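Local structure of transcriptional regulator, crp family (Thermotoga maritima, 1O5L) at the interface of chains A and B. The protein regulates transcription as a CRP-family regulator, probably by binding DNA through a helix-turn-helix domain joined to a cyclic nucleotide-binding-type domain. Coordinates in Å, arbitrary orientation; residue numbers count along the deposited sequence, not the author numbering. Chains: chain A/B, transcriptional regulator, crp family.

Contact 1: the interface of chains A and B. Residues chain A 77-78, 127-128, 131-132; chain B 77, 127-128, 131-132.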
# COMPACT_ATOMS: atom_id res chain seq x y z
N GLY A 77 2.33 5.26 1.28
CA GLY A 77 1.53 4.57 0.27
C GLY A 77 1.33 5.27 -1.08
O GLY A 77 0.82 4.67 -2.01
N PHE A 78 1.74 6.55 -1.17
CA PHE A 78 1.54 7.34 -2.39
C PHE A 78 2.84 7.50 -3.18
O PHE A 78 2.81 7.89 -4.35
CB PHE A 78 0.95 8.72 -2.02
CG PHE A 78 -0.45 8.65 -1.44
CD1 PHE A 78 -1.55 8.62 -2.27
CD2 PHE A 78 -0.64 8.64 -0.07
CE1 PHE A 78 -2.87 8.55 -1.74
CE2 PHE A 78 -1.96 8.57 0.48
CZ PHE A 78 -3.06 8.53 -0.35
N HIS A 127 -1.29 1.08 6.61
CA HIS A 127 -2.06 2.26 6.21
C HIS A 127 -3.18 1.87 5.26
O HIS A 127 -4.26 2.45 5.30
CB HIS A 127 -1.17 3.34 5.59
CG HIS A 127 -0.46 4.19 6.60
ND1 HIS A 127 0.87 4.02 6.91
CD2 HIS A 127 -0.91 5.18 7.40
CE1 HIS A 127 1.21 4.88 7.86
NE2 HIS A 127 0.15 5.59 8.17
N PHE A 128 -2.89 0.93 4.37
CA PHE A 128 -3.90 0.42 3.46
C PHE A 128 -5.05 -0.28 4.20
O PHE A 128 -6.20 -0.06 3.89
CB PHE A 128 -3.28 -0.56 2.49
CG PHE A 128 -4.23 -1.07 1.45
CD1 PHE A 128 -4.91 -0.20 0.62
CD2 PHE A 128 -4.48 -2.40 1.31
CE1 PHE A 128 -5.78 -0.67 -0.34
CE2 PHE A 128 -5.37 -2.86 0.33
CZ PHE A 128 -6.00 -2.00 -0.48
N VAL A 131 -7.48 2.22 5.97
CA VAL A 131 -8.36 2.96 5.07
C VAL A 131 -9.43 2.00 4.46
O VAL A 131 -10.60 2.34 4.32
CB VAL A 131 -7.54 3.75 4.03
CG1 VAL A 131 -6.71 2.86 3.16
CG2 VAL A 131 -8.43 4.53 3.12
N SER A 132 -9.02 0.77 4.16
CA SER A 132 -9.91 -0.24 3.59
C SER A 132 -11.05 -0.64 4.54
O SER A 132 -12.21 -0.73 4.11
CB SER A 132 -9.10 -1.46 3.15
OG SER A 132 -9.94 -2.51 2.68
N GLY B 77 -1.92 -5.41 -1.36
CA GLY B 77 -1.76 -4.49 -0.23
C GLY B 77 -1.92 -5.07 1.18
O GLY B 77 -1.63 -4.39 2.16
N HIS B 127 -3.65 0.67 -5.72
CA HIS B 127 -4.81 0.17 -4.97
C HIS B 127 -5.09 1.05 -3.77
O HIS B 127 -6.24 1.27 -3.41
CB HIS B 127 -4.63 -1.29 -4.55
CG HIS B 127 -4.94 -2.28 -5.63
ND1 HIS B 127 -3.97 -2.92 -6.36
CD2 HIS B 127 -6.13 -2.69 -6.14
CE1 HIS B 127 -4.54 -3.70 -7.26
NE2 HIS B 127 -5.85 -3.58 -7.15
N PHE B 128 -4.03 1.51 -3.13
CA PHE B 128 -4.17 2.43 -2.01
C PHE B 128 -4.82 3.76 -2.43
O PHE B 128 -5.69 4.26 -1.75
CB PHE B 128 -2.81 2.72 -1.39
CG PHE B 128 -2.88 3.58 -0.17
CD1 PHE B 128 -3.65 3.23 0.92
CD2 PHE B 128 -2.20 4.76 -0.10
CE1 PHE B 128 -3.70 4.02 2.04
CE2 PHE B 128 -2.27 5.56 1.04
CZ PHE B 128 -3.00 5.18 2.10
N VAL B 131 -8.66 3.48 -3.07
CA VAL B 131 -9.47 3.35 -1.87
C VAL B 131 -9.47 4.69 -1.06
O VAL B 131 -10.49 5.12 -0.53
CB VAL B 131 -9.04 2.10 -1.05
CG1 VAL B 131 -7.62 2.21 -0.59
CG2 VAL B 131 -9.87 1.94 0.17
N SER B 132 -8.33 5.37 -1.05
CA SER B 132 -8.19 6.63 -0.34
C SER B 132 -9.07 7.75 -0.92
O SER B 132 -9.72 8.48 -0.17
CB SER B 132 -6.71 7.04 -0.31
OG SER B 132 -6.54 8.34 0.29

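Contact 2: the interface of chains A and B. Residues chain A 104, 107-108, 111; chain B 110, 114, 117.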
# COMPACT_ATOMS: atom_id res chain seq x y z
N GLU A 104 15.25 7.04 -6.22
CA GLU A 104 16.09 6.00 -6.81
C GLU A 104 17.05 5.43 -5.78
O GLU A 104 17.28 4.21 -5.76
CB GLU A 104 16.90 6.50 -8.02
CG GLU A 104 16.06 6.87 -9.24
CD GLU A 104 15.16 5.73 -9.76
OE1 GLU A 104 15.57 4.55 -9.66
OE2 GLU A 104 14.05 6.01 -10.26
N LEU A 107 15.01 3.26 -3.39
CA LEU A 107 14.87 1.92 -3.98
C LEU A 107 16.11 1.04 -3.80
O LEU A 107 15.98 -0.15 -3.53
CB LEU A 107 14.57 1.98 -5.48
CG LEU A 107 13.15 2.19 -5.95
CD1 LEU A 107 13.20 2.44 -7.45
CD2 LEU A 107 12.22 1.01 -5.64
N ASP A 108 17.30 1.63 -4.02
CA ASP A 108 18.57 0.92 -3.86
C ASP A 108 18.70 0.40 -2.44
O ASP A 108 19.12 -0.72 -2.25
CB ASP A 108 19.80 1.80 -4.17
CG ASP A 108 19.88 2.26 -5.62
OD1 ASP A 108 19.23 1.65 -6.48
OD2 ASP A 108 20.59 3.22 -6.00
N MET A 111 16.54 -2.59 -1.74
CA MET A 111 17.04 -3.82 -2.37
C MET A 111 18.19 -4.44 -1.56
O MET A 111 18.44 -5.65 -1.67
CB MET A 111 17.47 -3.56 -3.82
CG MET A 111 16.27 -3.30 -4.75
SD MET A 111 16.60 -3.13 -6.52
CE MET A 111 17.58 -2.07 -6.51
N LEU B 110 12.05 -9.75 -4.84
CA LEU B 110 11.95 -8.30 -4.78
C LEU B 110 13.31 -7.65 -4.61
O LEU B 110 13.58 -6.59 -5.21
CB LEU B 110 11.06 -7.87 -3.60
CG LEU B 110 9.56 -8.15 -3.70
CD1 LEU B 110 8.80 -7.64 -2.49
CD2 LEU B 110 8.99 -7.52 -4.96
N ARG B 114 14.73 -5.16 -9.78
CA ARG B 114 14.23 -3.81 -9.57
C ARG B 114 12.88 -3.61 -10.26
O ARG B 114 11.97 -2.97 -9.73
CB ARG B 114 15.25 -2.79 -10.14
CG ARG B 114 15.00 -1.34 -9.75
CD ARG B 114 15.92 -0.39 -10.47
NE ARG B 114 15.99 0.96 -9.90
CZ ARG B 114 16.74 1.31 -8.85
NH1 ARG B 114 17.48 0.39 -8.22
NH2 ARG B 114 16.77 2.58 -8.43
N LEU B 117 10.25 -5.16 -8.09
CA LEU B 117 10.05 -4.33 -6.91
C LEU B 117 9.17 -3.11 -7.26
O LEU B 117 8.19 -2.80 -6.58
CB LEU B 117 11.41 -3.86 -6.34
CG LEU B 117 11.32 -2.94 -5.10
CD1 LEU B 117 10.49 -3.56 -3.97
CD2 LEU B 117 12.72 -2.63 -4.58

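Contact 3: the interface of chains A and B. Residues chain A 110, 114, 117-118, 121; chain B 80, 107, 110-111, 117.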
# COMPACT_ATOMS: atom_id res chain seq x y z
N LEU A 110 16.24 -0.25 -0.24
CA LEU A 110 15.26 -1.32 -0.10
C LEU A 110 15.80 -2.64 -0.62
O LEU A 110 15.54 -3.70 -0.02
CB LEU A 110 13.98 -0.98 -0.90
CG LEU A 110 13.09 0.15 -0.37
CD1 LEU A 110 11.85 0.35 -1.22
CD2 LEU A 110 12.68 -0.14 1.07
N ARG A 114 16.91 -6.02 4.09
CA ARG A 114 15.66 -6.76 4.20
C ARG A 114 14.77 -6.17 5.29
O ARG A 114 13.55 -6.05 5.14
CB ARG A 114 15.96 -8.24 4.53
CG ARG A 114 14.77 -9.18 4.40
CD ARG A 114 15.09 -10.57 4.90
NE ARG A 114 14.13 -11.60 4.49
CZ ARG A 114 14.14 -12.23 3.30
NH1 ARG A 114 15.04 -11.89 2.38
NH2 ARG A 114 13.25 -13.19 3.04
N LEU A 117 13.13 -3.11 3.89
CA LEU A 117 12.11 -3.50 2.93
C LEU A 117 10.84 -3.96 3.67
O LEU A 117 9.72 -3.53 3.36
CB LEU A 117 12.63 -4.64 2.02
CG LEU A 117 11.63 -5.17 0.97
CD1 LEU A 117 11.05 -4.05 0.10
CD2 LEU A 117 12.29 -6.21 0.09
N LEU A 118 11.03 -4.86 4.63
CA LEU A 118 9.94 -5.36 5.44
C LEU A 118 9.23 -4.25 6.21
O LEU A 118 8.00 -4.22 6.22
CB LEU A 118 10.44 -6.42 6.41
CG LEU A 118 10.41 -7.85 5.85
CD1 LEU A 118 11.25 -8.76 6.72
CD2 LEU A 118 8.98 -8.34 5.77
N LEU A 121 7.23 -2.13 3.58
CA LEU A 121 6.07 -2.84 3.07
C LEU A 121 4.99 -2.95 4.18
O LEU A 121 3.79 -2.80 3.88
CB LEU A 121 6.42 -4.20 2.52
CG LEU A 121 7.30 -4.30 1.27
CD1 LEU A 121 7.60 -5.78 1.02
CD2 LEU A 121 6.66 -3.66 0.03
N PHE B 80 1.75 -7.92 3.35
CA PHE B 80 2.82 -7.59 4.30
C PHE B 80 2.38 -6.79 5.54
O PHE B 80 3.23 -6.26 6.27
CB PHE B 80 4.01 -6.93 3.55
CG PHE B 80 4.74 -7.90 2.59
CD1 PHE B 80 5.62 -8.86 3.09
CD2 PHE B 80 4.48 -7.88 1.22
CE1 PHE B 80 6.27 -9.78 2.22
CE2 PHE B 80 5.10 -8.76 0.35
CZ PHE B 80 6.00 -9.74 0.87
N LEU B 107 9.99 -12.10 -1.10
CA LEU B 107 10.89 -11.02 -0.65
C LEU B 107 12.28 -11.08 -1.30
O LEU B 107 12.83 -10.03 -1.64
CB LEU B 107 11.11 -11.06 0.87
CG LEU B 107 10.09 -10.40 1.78
CD1 LEU B 107 10.44 -10.80 3.20
CD2 LEU B 107 10.03 -8.88 1.64
N LEU B 110 12.05 -9.75 -4.84
CA LEU B 110 11.95 -8.30 -4.78
C LEU B 110 13.31 -7.65 -4.61
O LEU B 110 13.58 -6.59 -5.21
CB LEU B 110 11.06 -7.87 -3.60
CG LEU B 110 9.56 -8.15 -3.70
CD1 LEU B 110 8.80 -7.64 -2.49
CD2 LEU B 110 8.99 -7.52 -4.96
N MET B 111 14.16 -8.26 -3.78
CA MET B 111 15.48 -7.68 -3.48
C MET B 111 16.44 -7.80 -4.66
O MET B 111 17.40 -7.03 -4.77
CB MET B 111 16.09 -8.30 -2.21
CG MET B 111 15.34 -7.87 -0.93
SD MET B 111 16.02 -8.40 0.66
CE MET B 111 16.09 -9.83 0.46
N LEU B 117 10.25 -5.16 -8.09
CA LEU B 117 10.05 -4.33 -6.91
C LEU B 117 9.17 -3.11 -7.26
O LEU B 117 8.19 -2.80 -6.58
CB LEU B 117 11.41 -3.86 -6.34
CG LEU B 117 11.32 -2.94 -5.10
CD1 LEU B 117 10.49 -3.56 -3.97
CD2 LEU B 117 12.72 -2.63 -4.58
O HOH W 1 6.35 -6.64 6.54

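Contact 1: the interface of chains A and B
B:Phe128 meets chain A through two opposite edges of its ring, CD2/CE2 on one and CD1/CE1 on the other. One aromatic contact is with A:Phe78: the rings stand edge-to-face, centroids 4.8 Å apart and planes inclined by 59°, and CD2 of B:Phe128 lies over one face of A:Phe78, offset toward the rim. The closest carbons of this pair are modelled too near each other, so the ring arrangement is the safer evidence. A second is edge to edge: with CG anti to the backbone N (chi1 -176°), A:Phe128 and B:Phe128 slide past each other in opposite directions, their CD1 atoms 3.7 Å apart, each in the plane of the other ring.

Among aliphatic contacts, B:Phe128 CE1 touches A:Val131 CG1 at 3.4 Å, and exchanging the chains gives the same contact. The valines meet tip to tip, CG1 of A:Val131 standing 3.9 Å from CG1 of B:Val131.

Polar atoms approach without bonding: B:Ser132 OG lies in plane at the edge of A:Phe78, 3.5 Å from CZ, and A:Gly77 O is 3.6 Å from B:Phe128 CD2. Here the paired helices 114-139 pack across the two-fold axis of the deposited dimer, probably the biological one, with each 3-10 helix 76-78 against the partner's helix.

Contact 2: the interface of chains A and B
A:Met111 and A:Leu107 receive one branch of B:Leu117 at the apolar centre. CD2 of B:Leu117 lies 3.6 Å from A:Met111 CG and also touches A:Leu107 CD2, the two leucine side chains sliding past each other in opposite directions. Farther out, A:Met111 crosses B:Arg114 at about a right angle, its sulfur SD 3.9 Å from B:Arg114 CB. The arginine runs extended from CG to NE, CG being anti to the backbone N (chi1 -168°), and this carries the guanidinium alongside A:Leu107, to the acidic rim.

There NH2 of B:Arg114 gives a nearly straight hydrogen bond, 170° at H, to the carboxylate OE1 of A:Glu104 at 2.6 Å; the carboxylate is nearly coplanar with the guanidinium (27°). The same nitrogen bonds the backbone O of A:Glu104 at 3.2 Å, that oxygen tilted from the guanidinium plane. NH1 of B:Arg114 bonds A:Asp108 OD1 at 2.8 Å. Both carboxylate oxygens are met nearly along their C-O axes, lie in or close to the guanidinium plane, and form salt bridges. Replacing B:Arg114 by an alanine would probably leave both carboxylates without their cationic mate and open a gap beside A:Met111. The site ties helix 103-112 of one subunit to the start of the other's helix 114-139, which is likely to help set their register.

Contact 3: the interface of chains A and B
A:Leu121 lays its CD1 methyl over one face of the B:Phe80 ring, offset toward the rim, at 3.8 Å from the centroid in a CH-pi contact. The two side chains lie side by side and point the same way, with A:Leu121 CB also 3.8 Å from B:Phe80 CB. B:Leu107 is divided between neighbours: its CD2 packs against A:Leu121 CD1 at 4.0 Å, while its CD1 is 3.8 Å from A:Leu118 CD2. The side chains of B:Leu107 and A:Leu118 cross at about a right angle. Looser contacts lie at the periphery of this shell. A:Leu117 CD1 approaches B:Leu117 CD1 at 4.1 Å as the two leucines run past each other, and B:Leu110 CD1 reaches A:Leu121 CD1 at 4.2 Å.

Torsions place the key methyl: CG of A:Leu121 is anti to the carbonyl carbon (chi1 -66°), and chi2 of 175° extends CD1 toward the ring. The patch is an apolar, leucine-rich part of the dimer interface, joining the start of helix 114-139 to the partner's helix 103-112 and probably stabilising the dimer. No direct polar bond crosses it. Beyond the apolar groups one water links the two backbones: water 1 lies 2.9 Å from the carbonyl O of A:Leu118. On its other side, water 1 is 3.2 Å from the carbonyl O of B:Phe80.

Contacts 2 and 3 are neighbours, the centres of their C-alpha atoms about 8 Å apart, and they share B:Leu110 and B:Leu117. They also partly repeat one another across the two-fold axis: A:Arg114 and A:Leu117 against B:Leu107 and B:Met111 in contact 3 are the twins of pairs in contact 2. Contact 1 is more distant, its C-alpha centre about 21 Å from that of contact 2 and 18 Å from that of contact 3. Helix 114-139 enters all three, and helix 103-112 takes part in contacts 2 and 3. The paired long helices are thus held at separated levels, consistent with the helix-mediated dimers typical of CRP-family regulators.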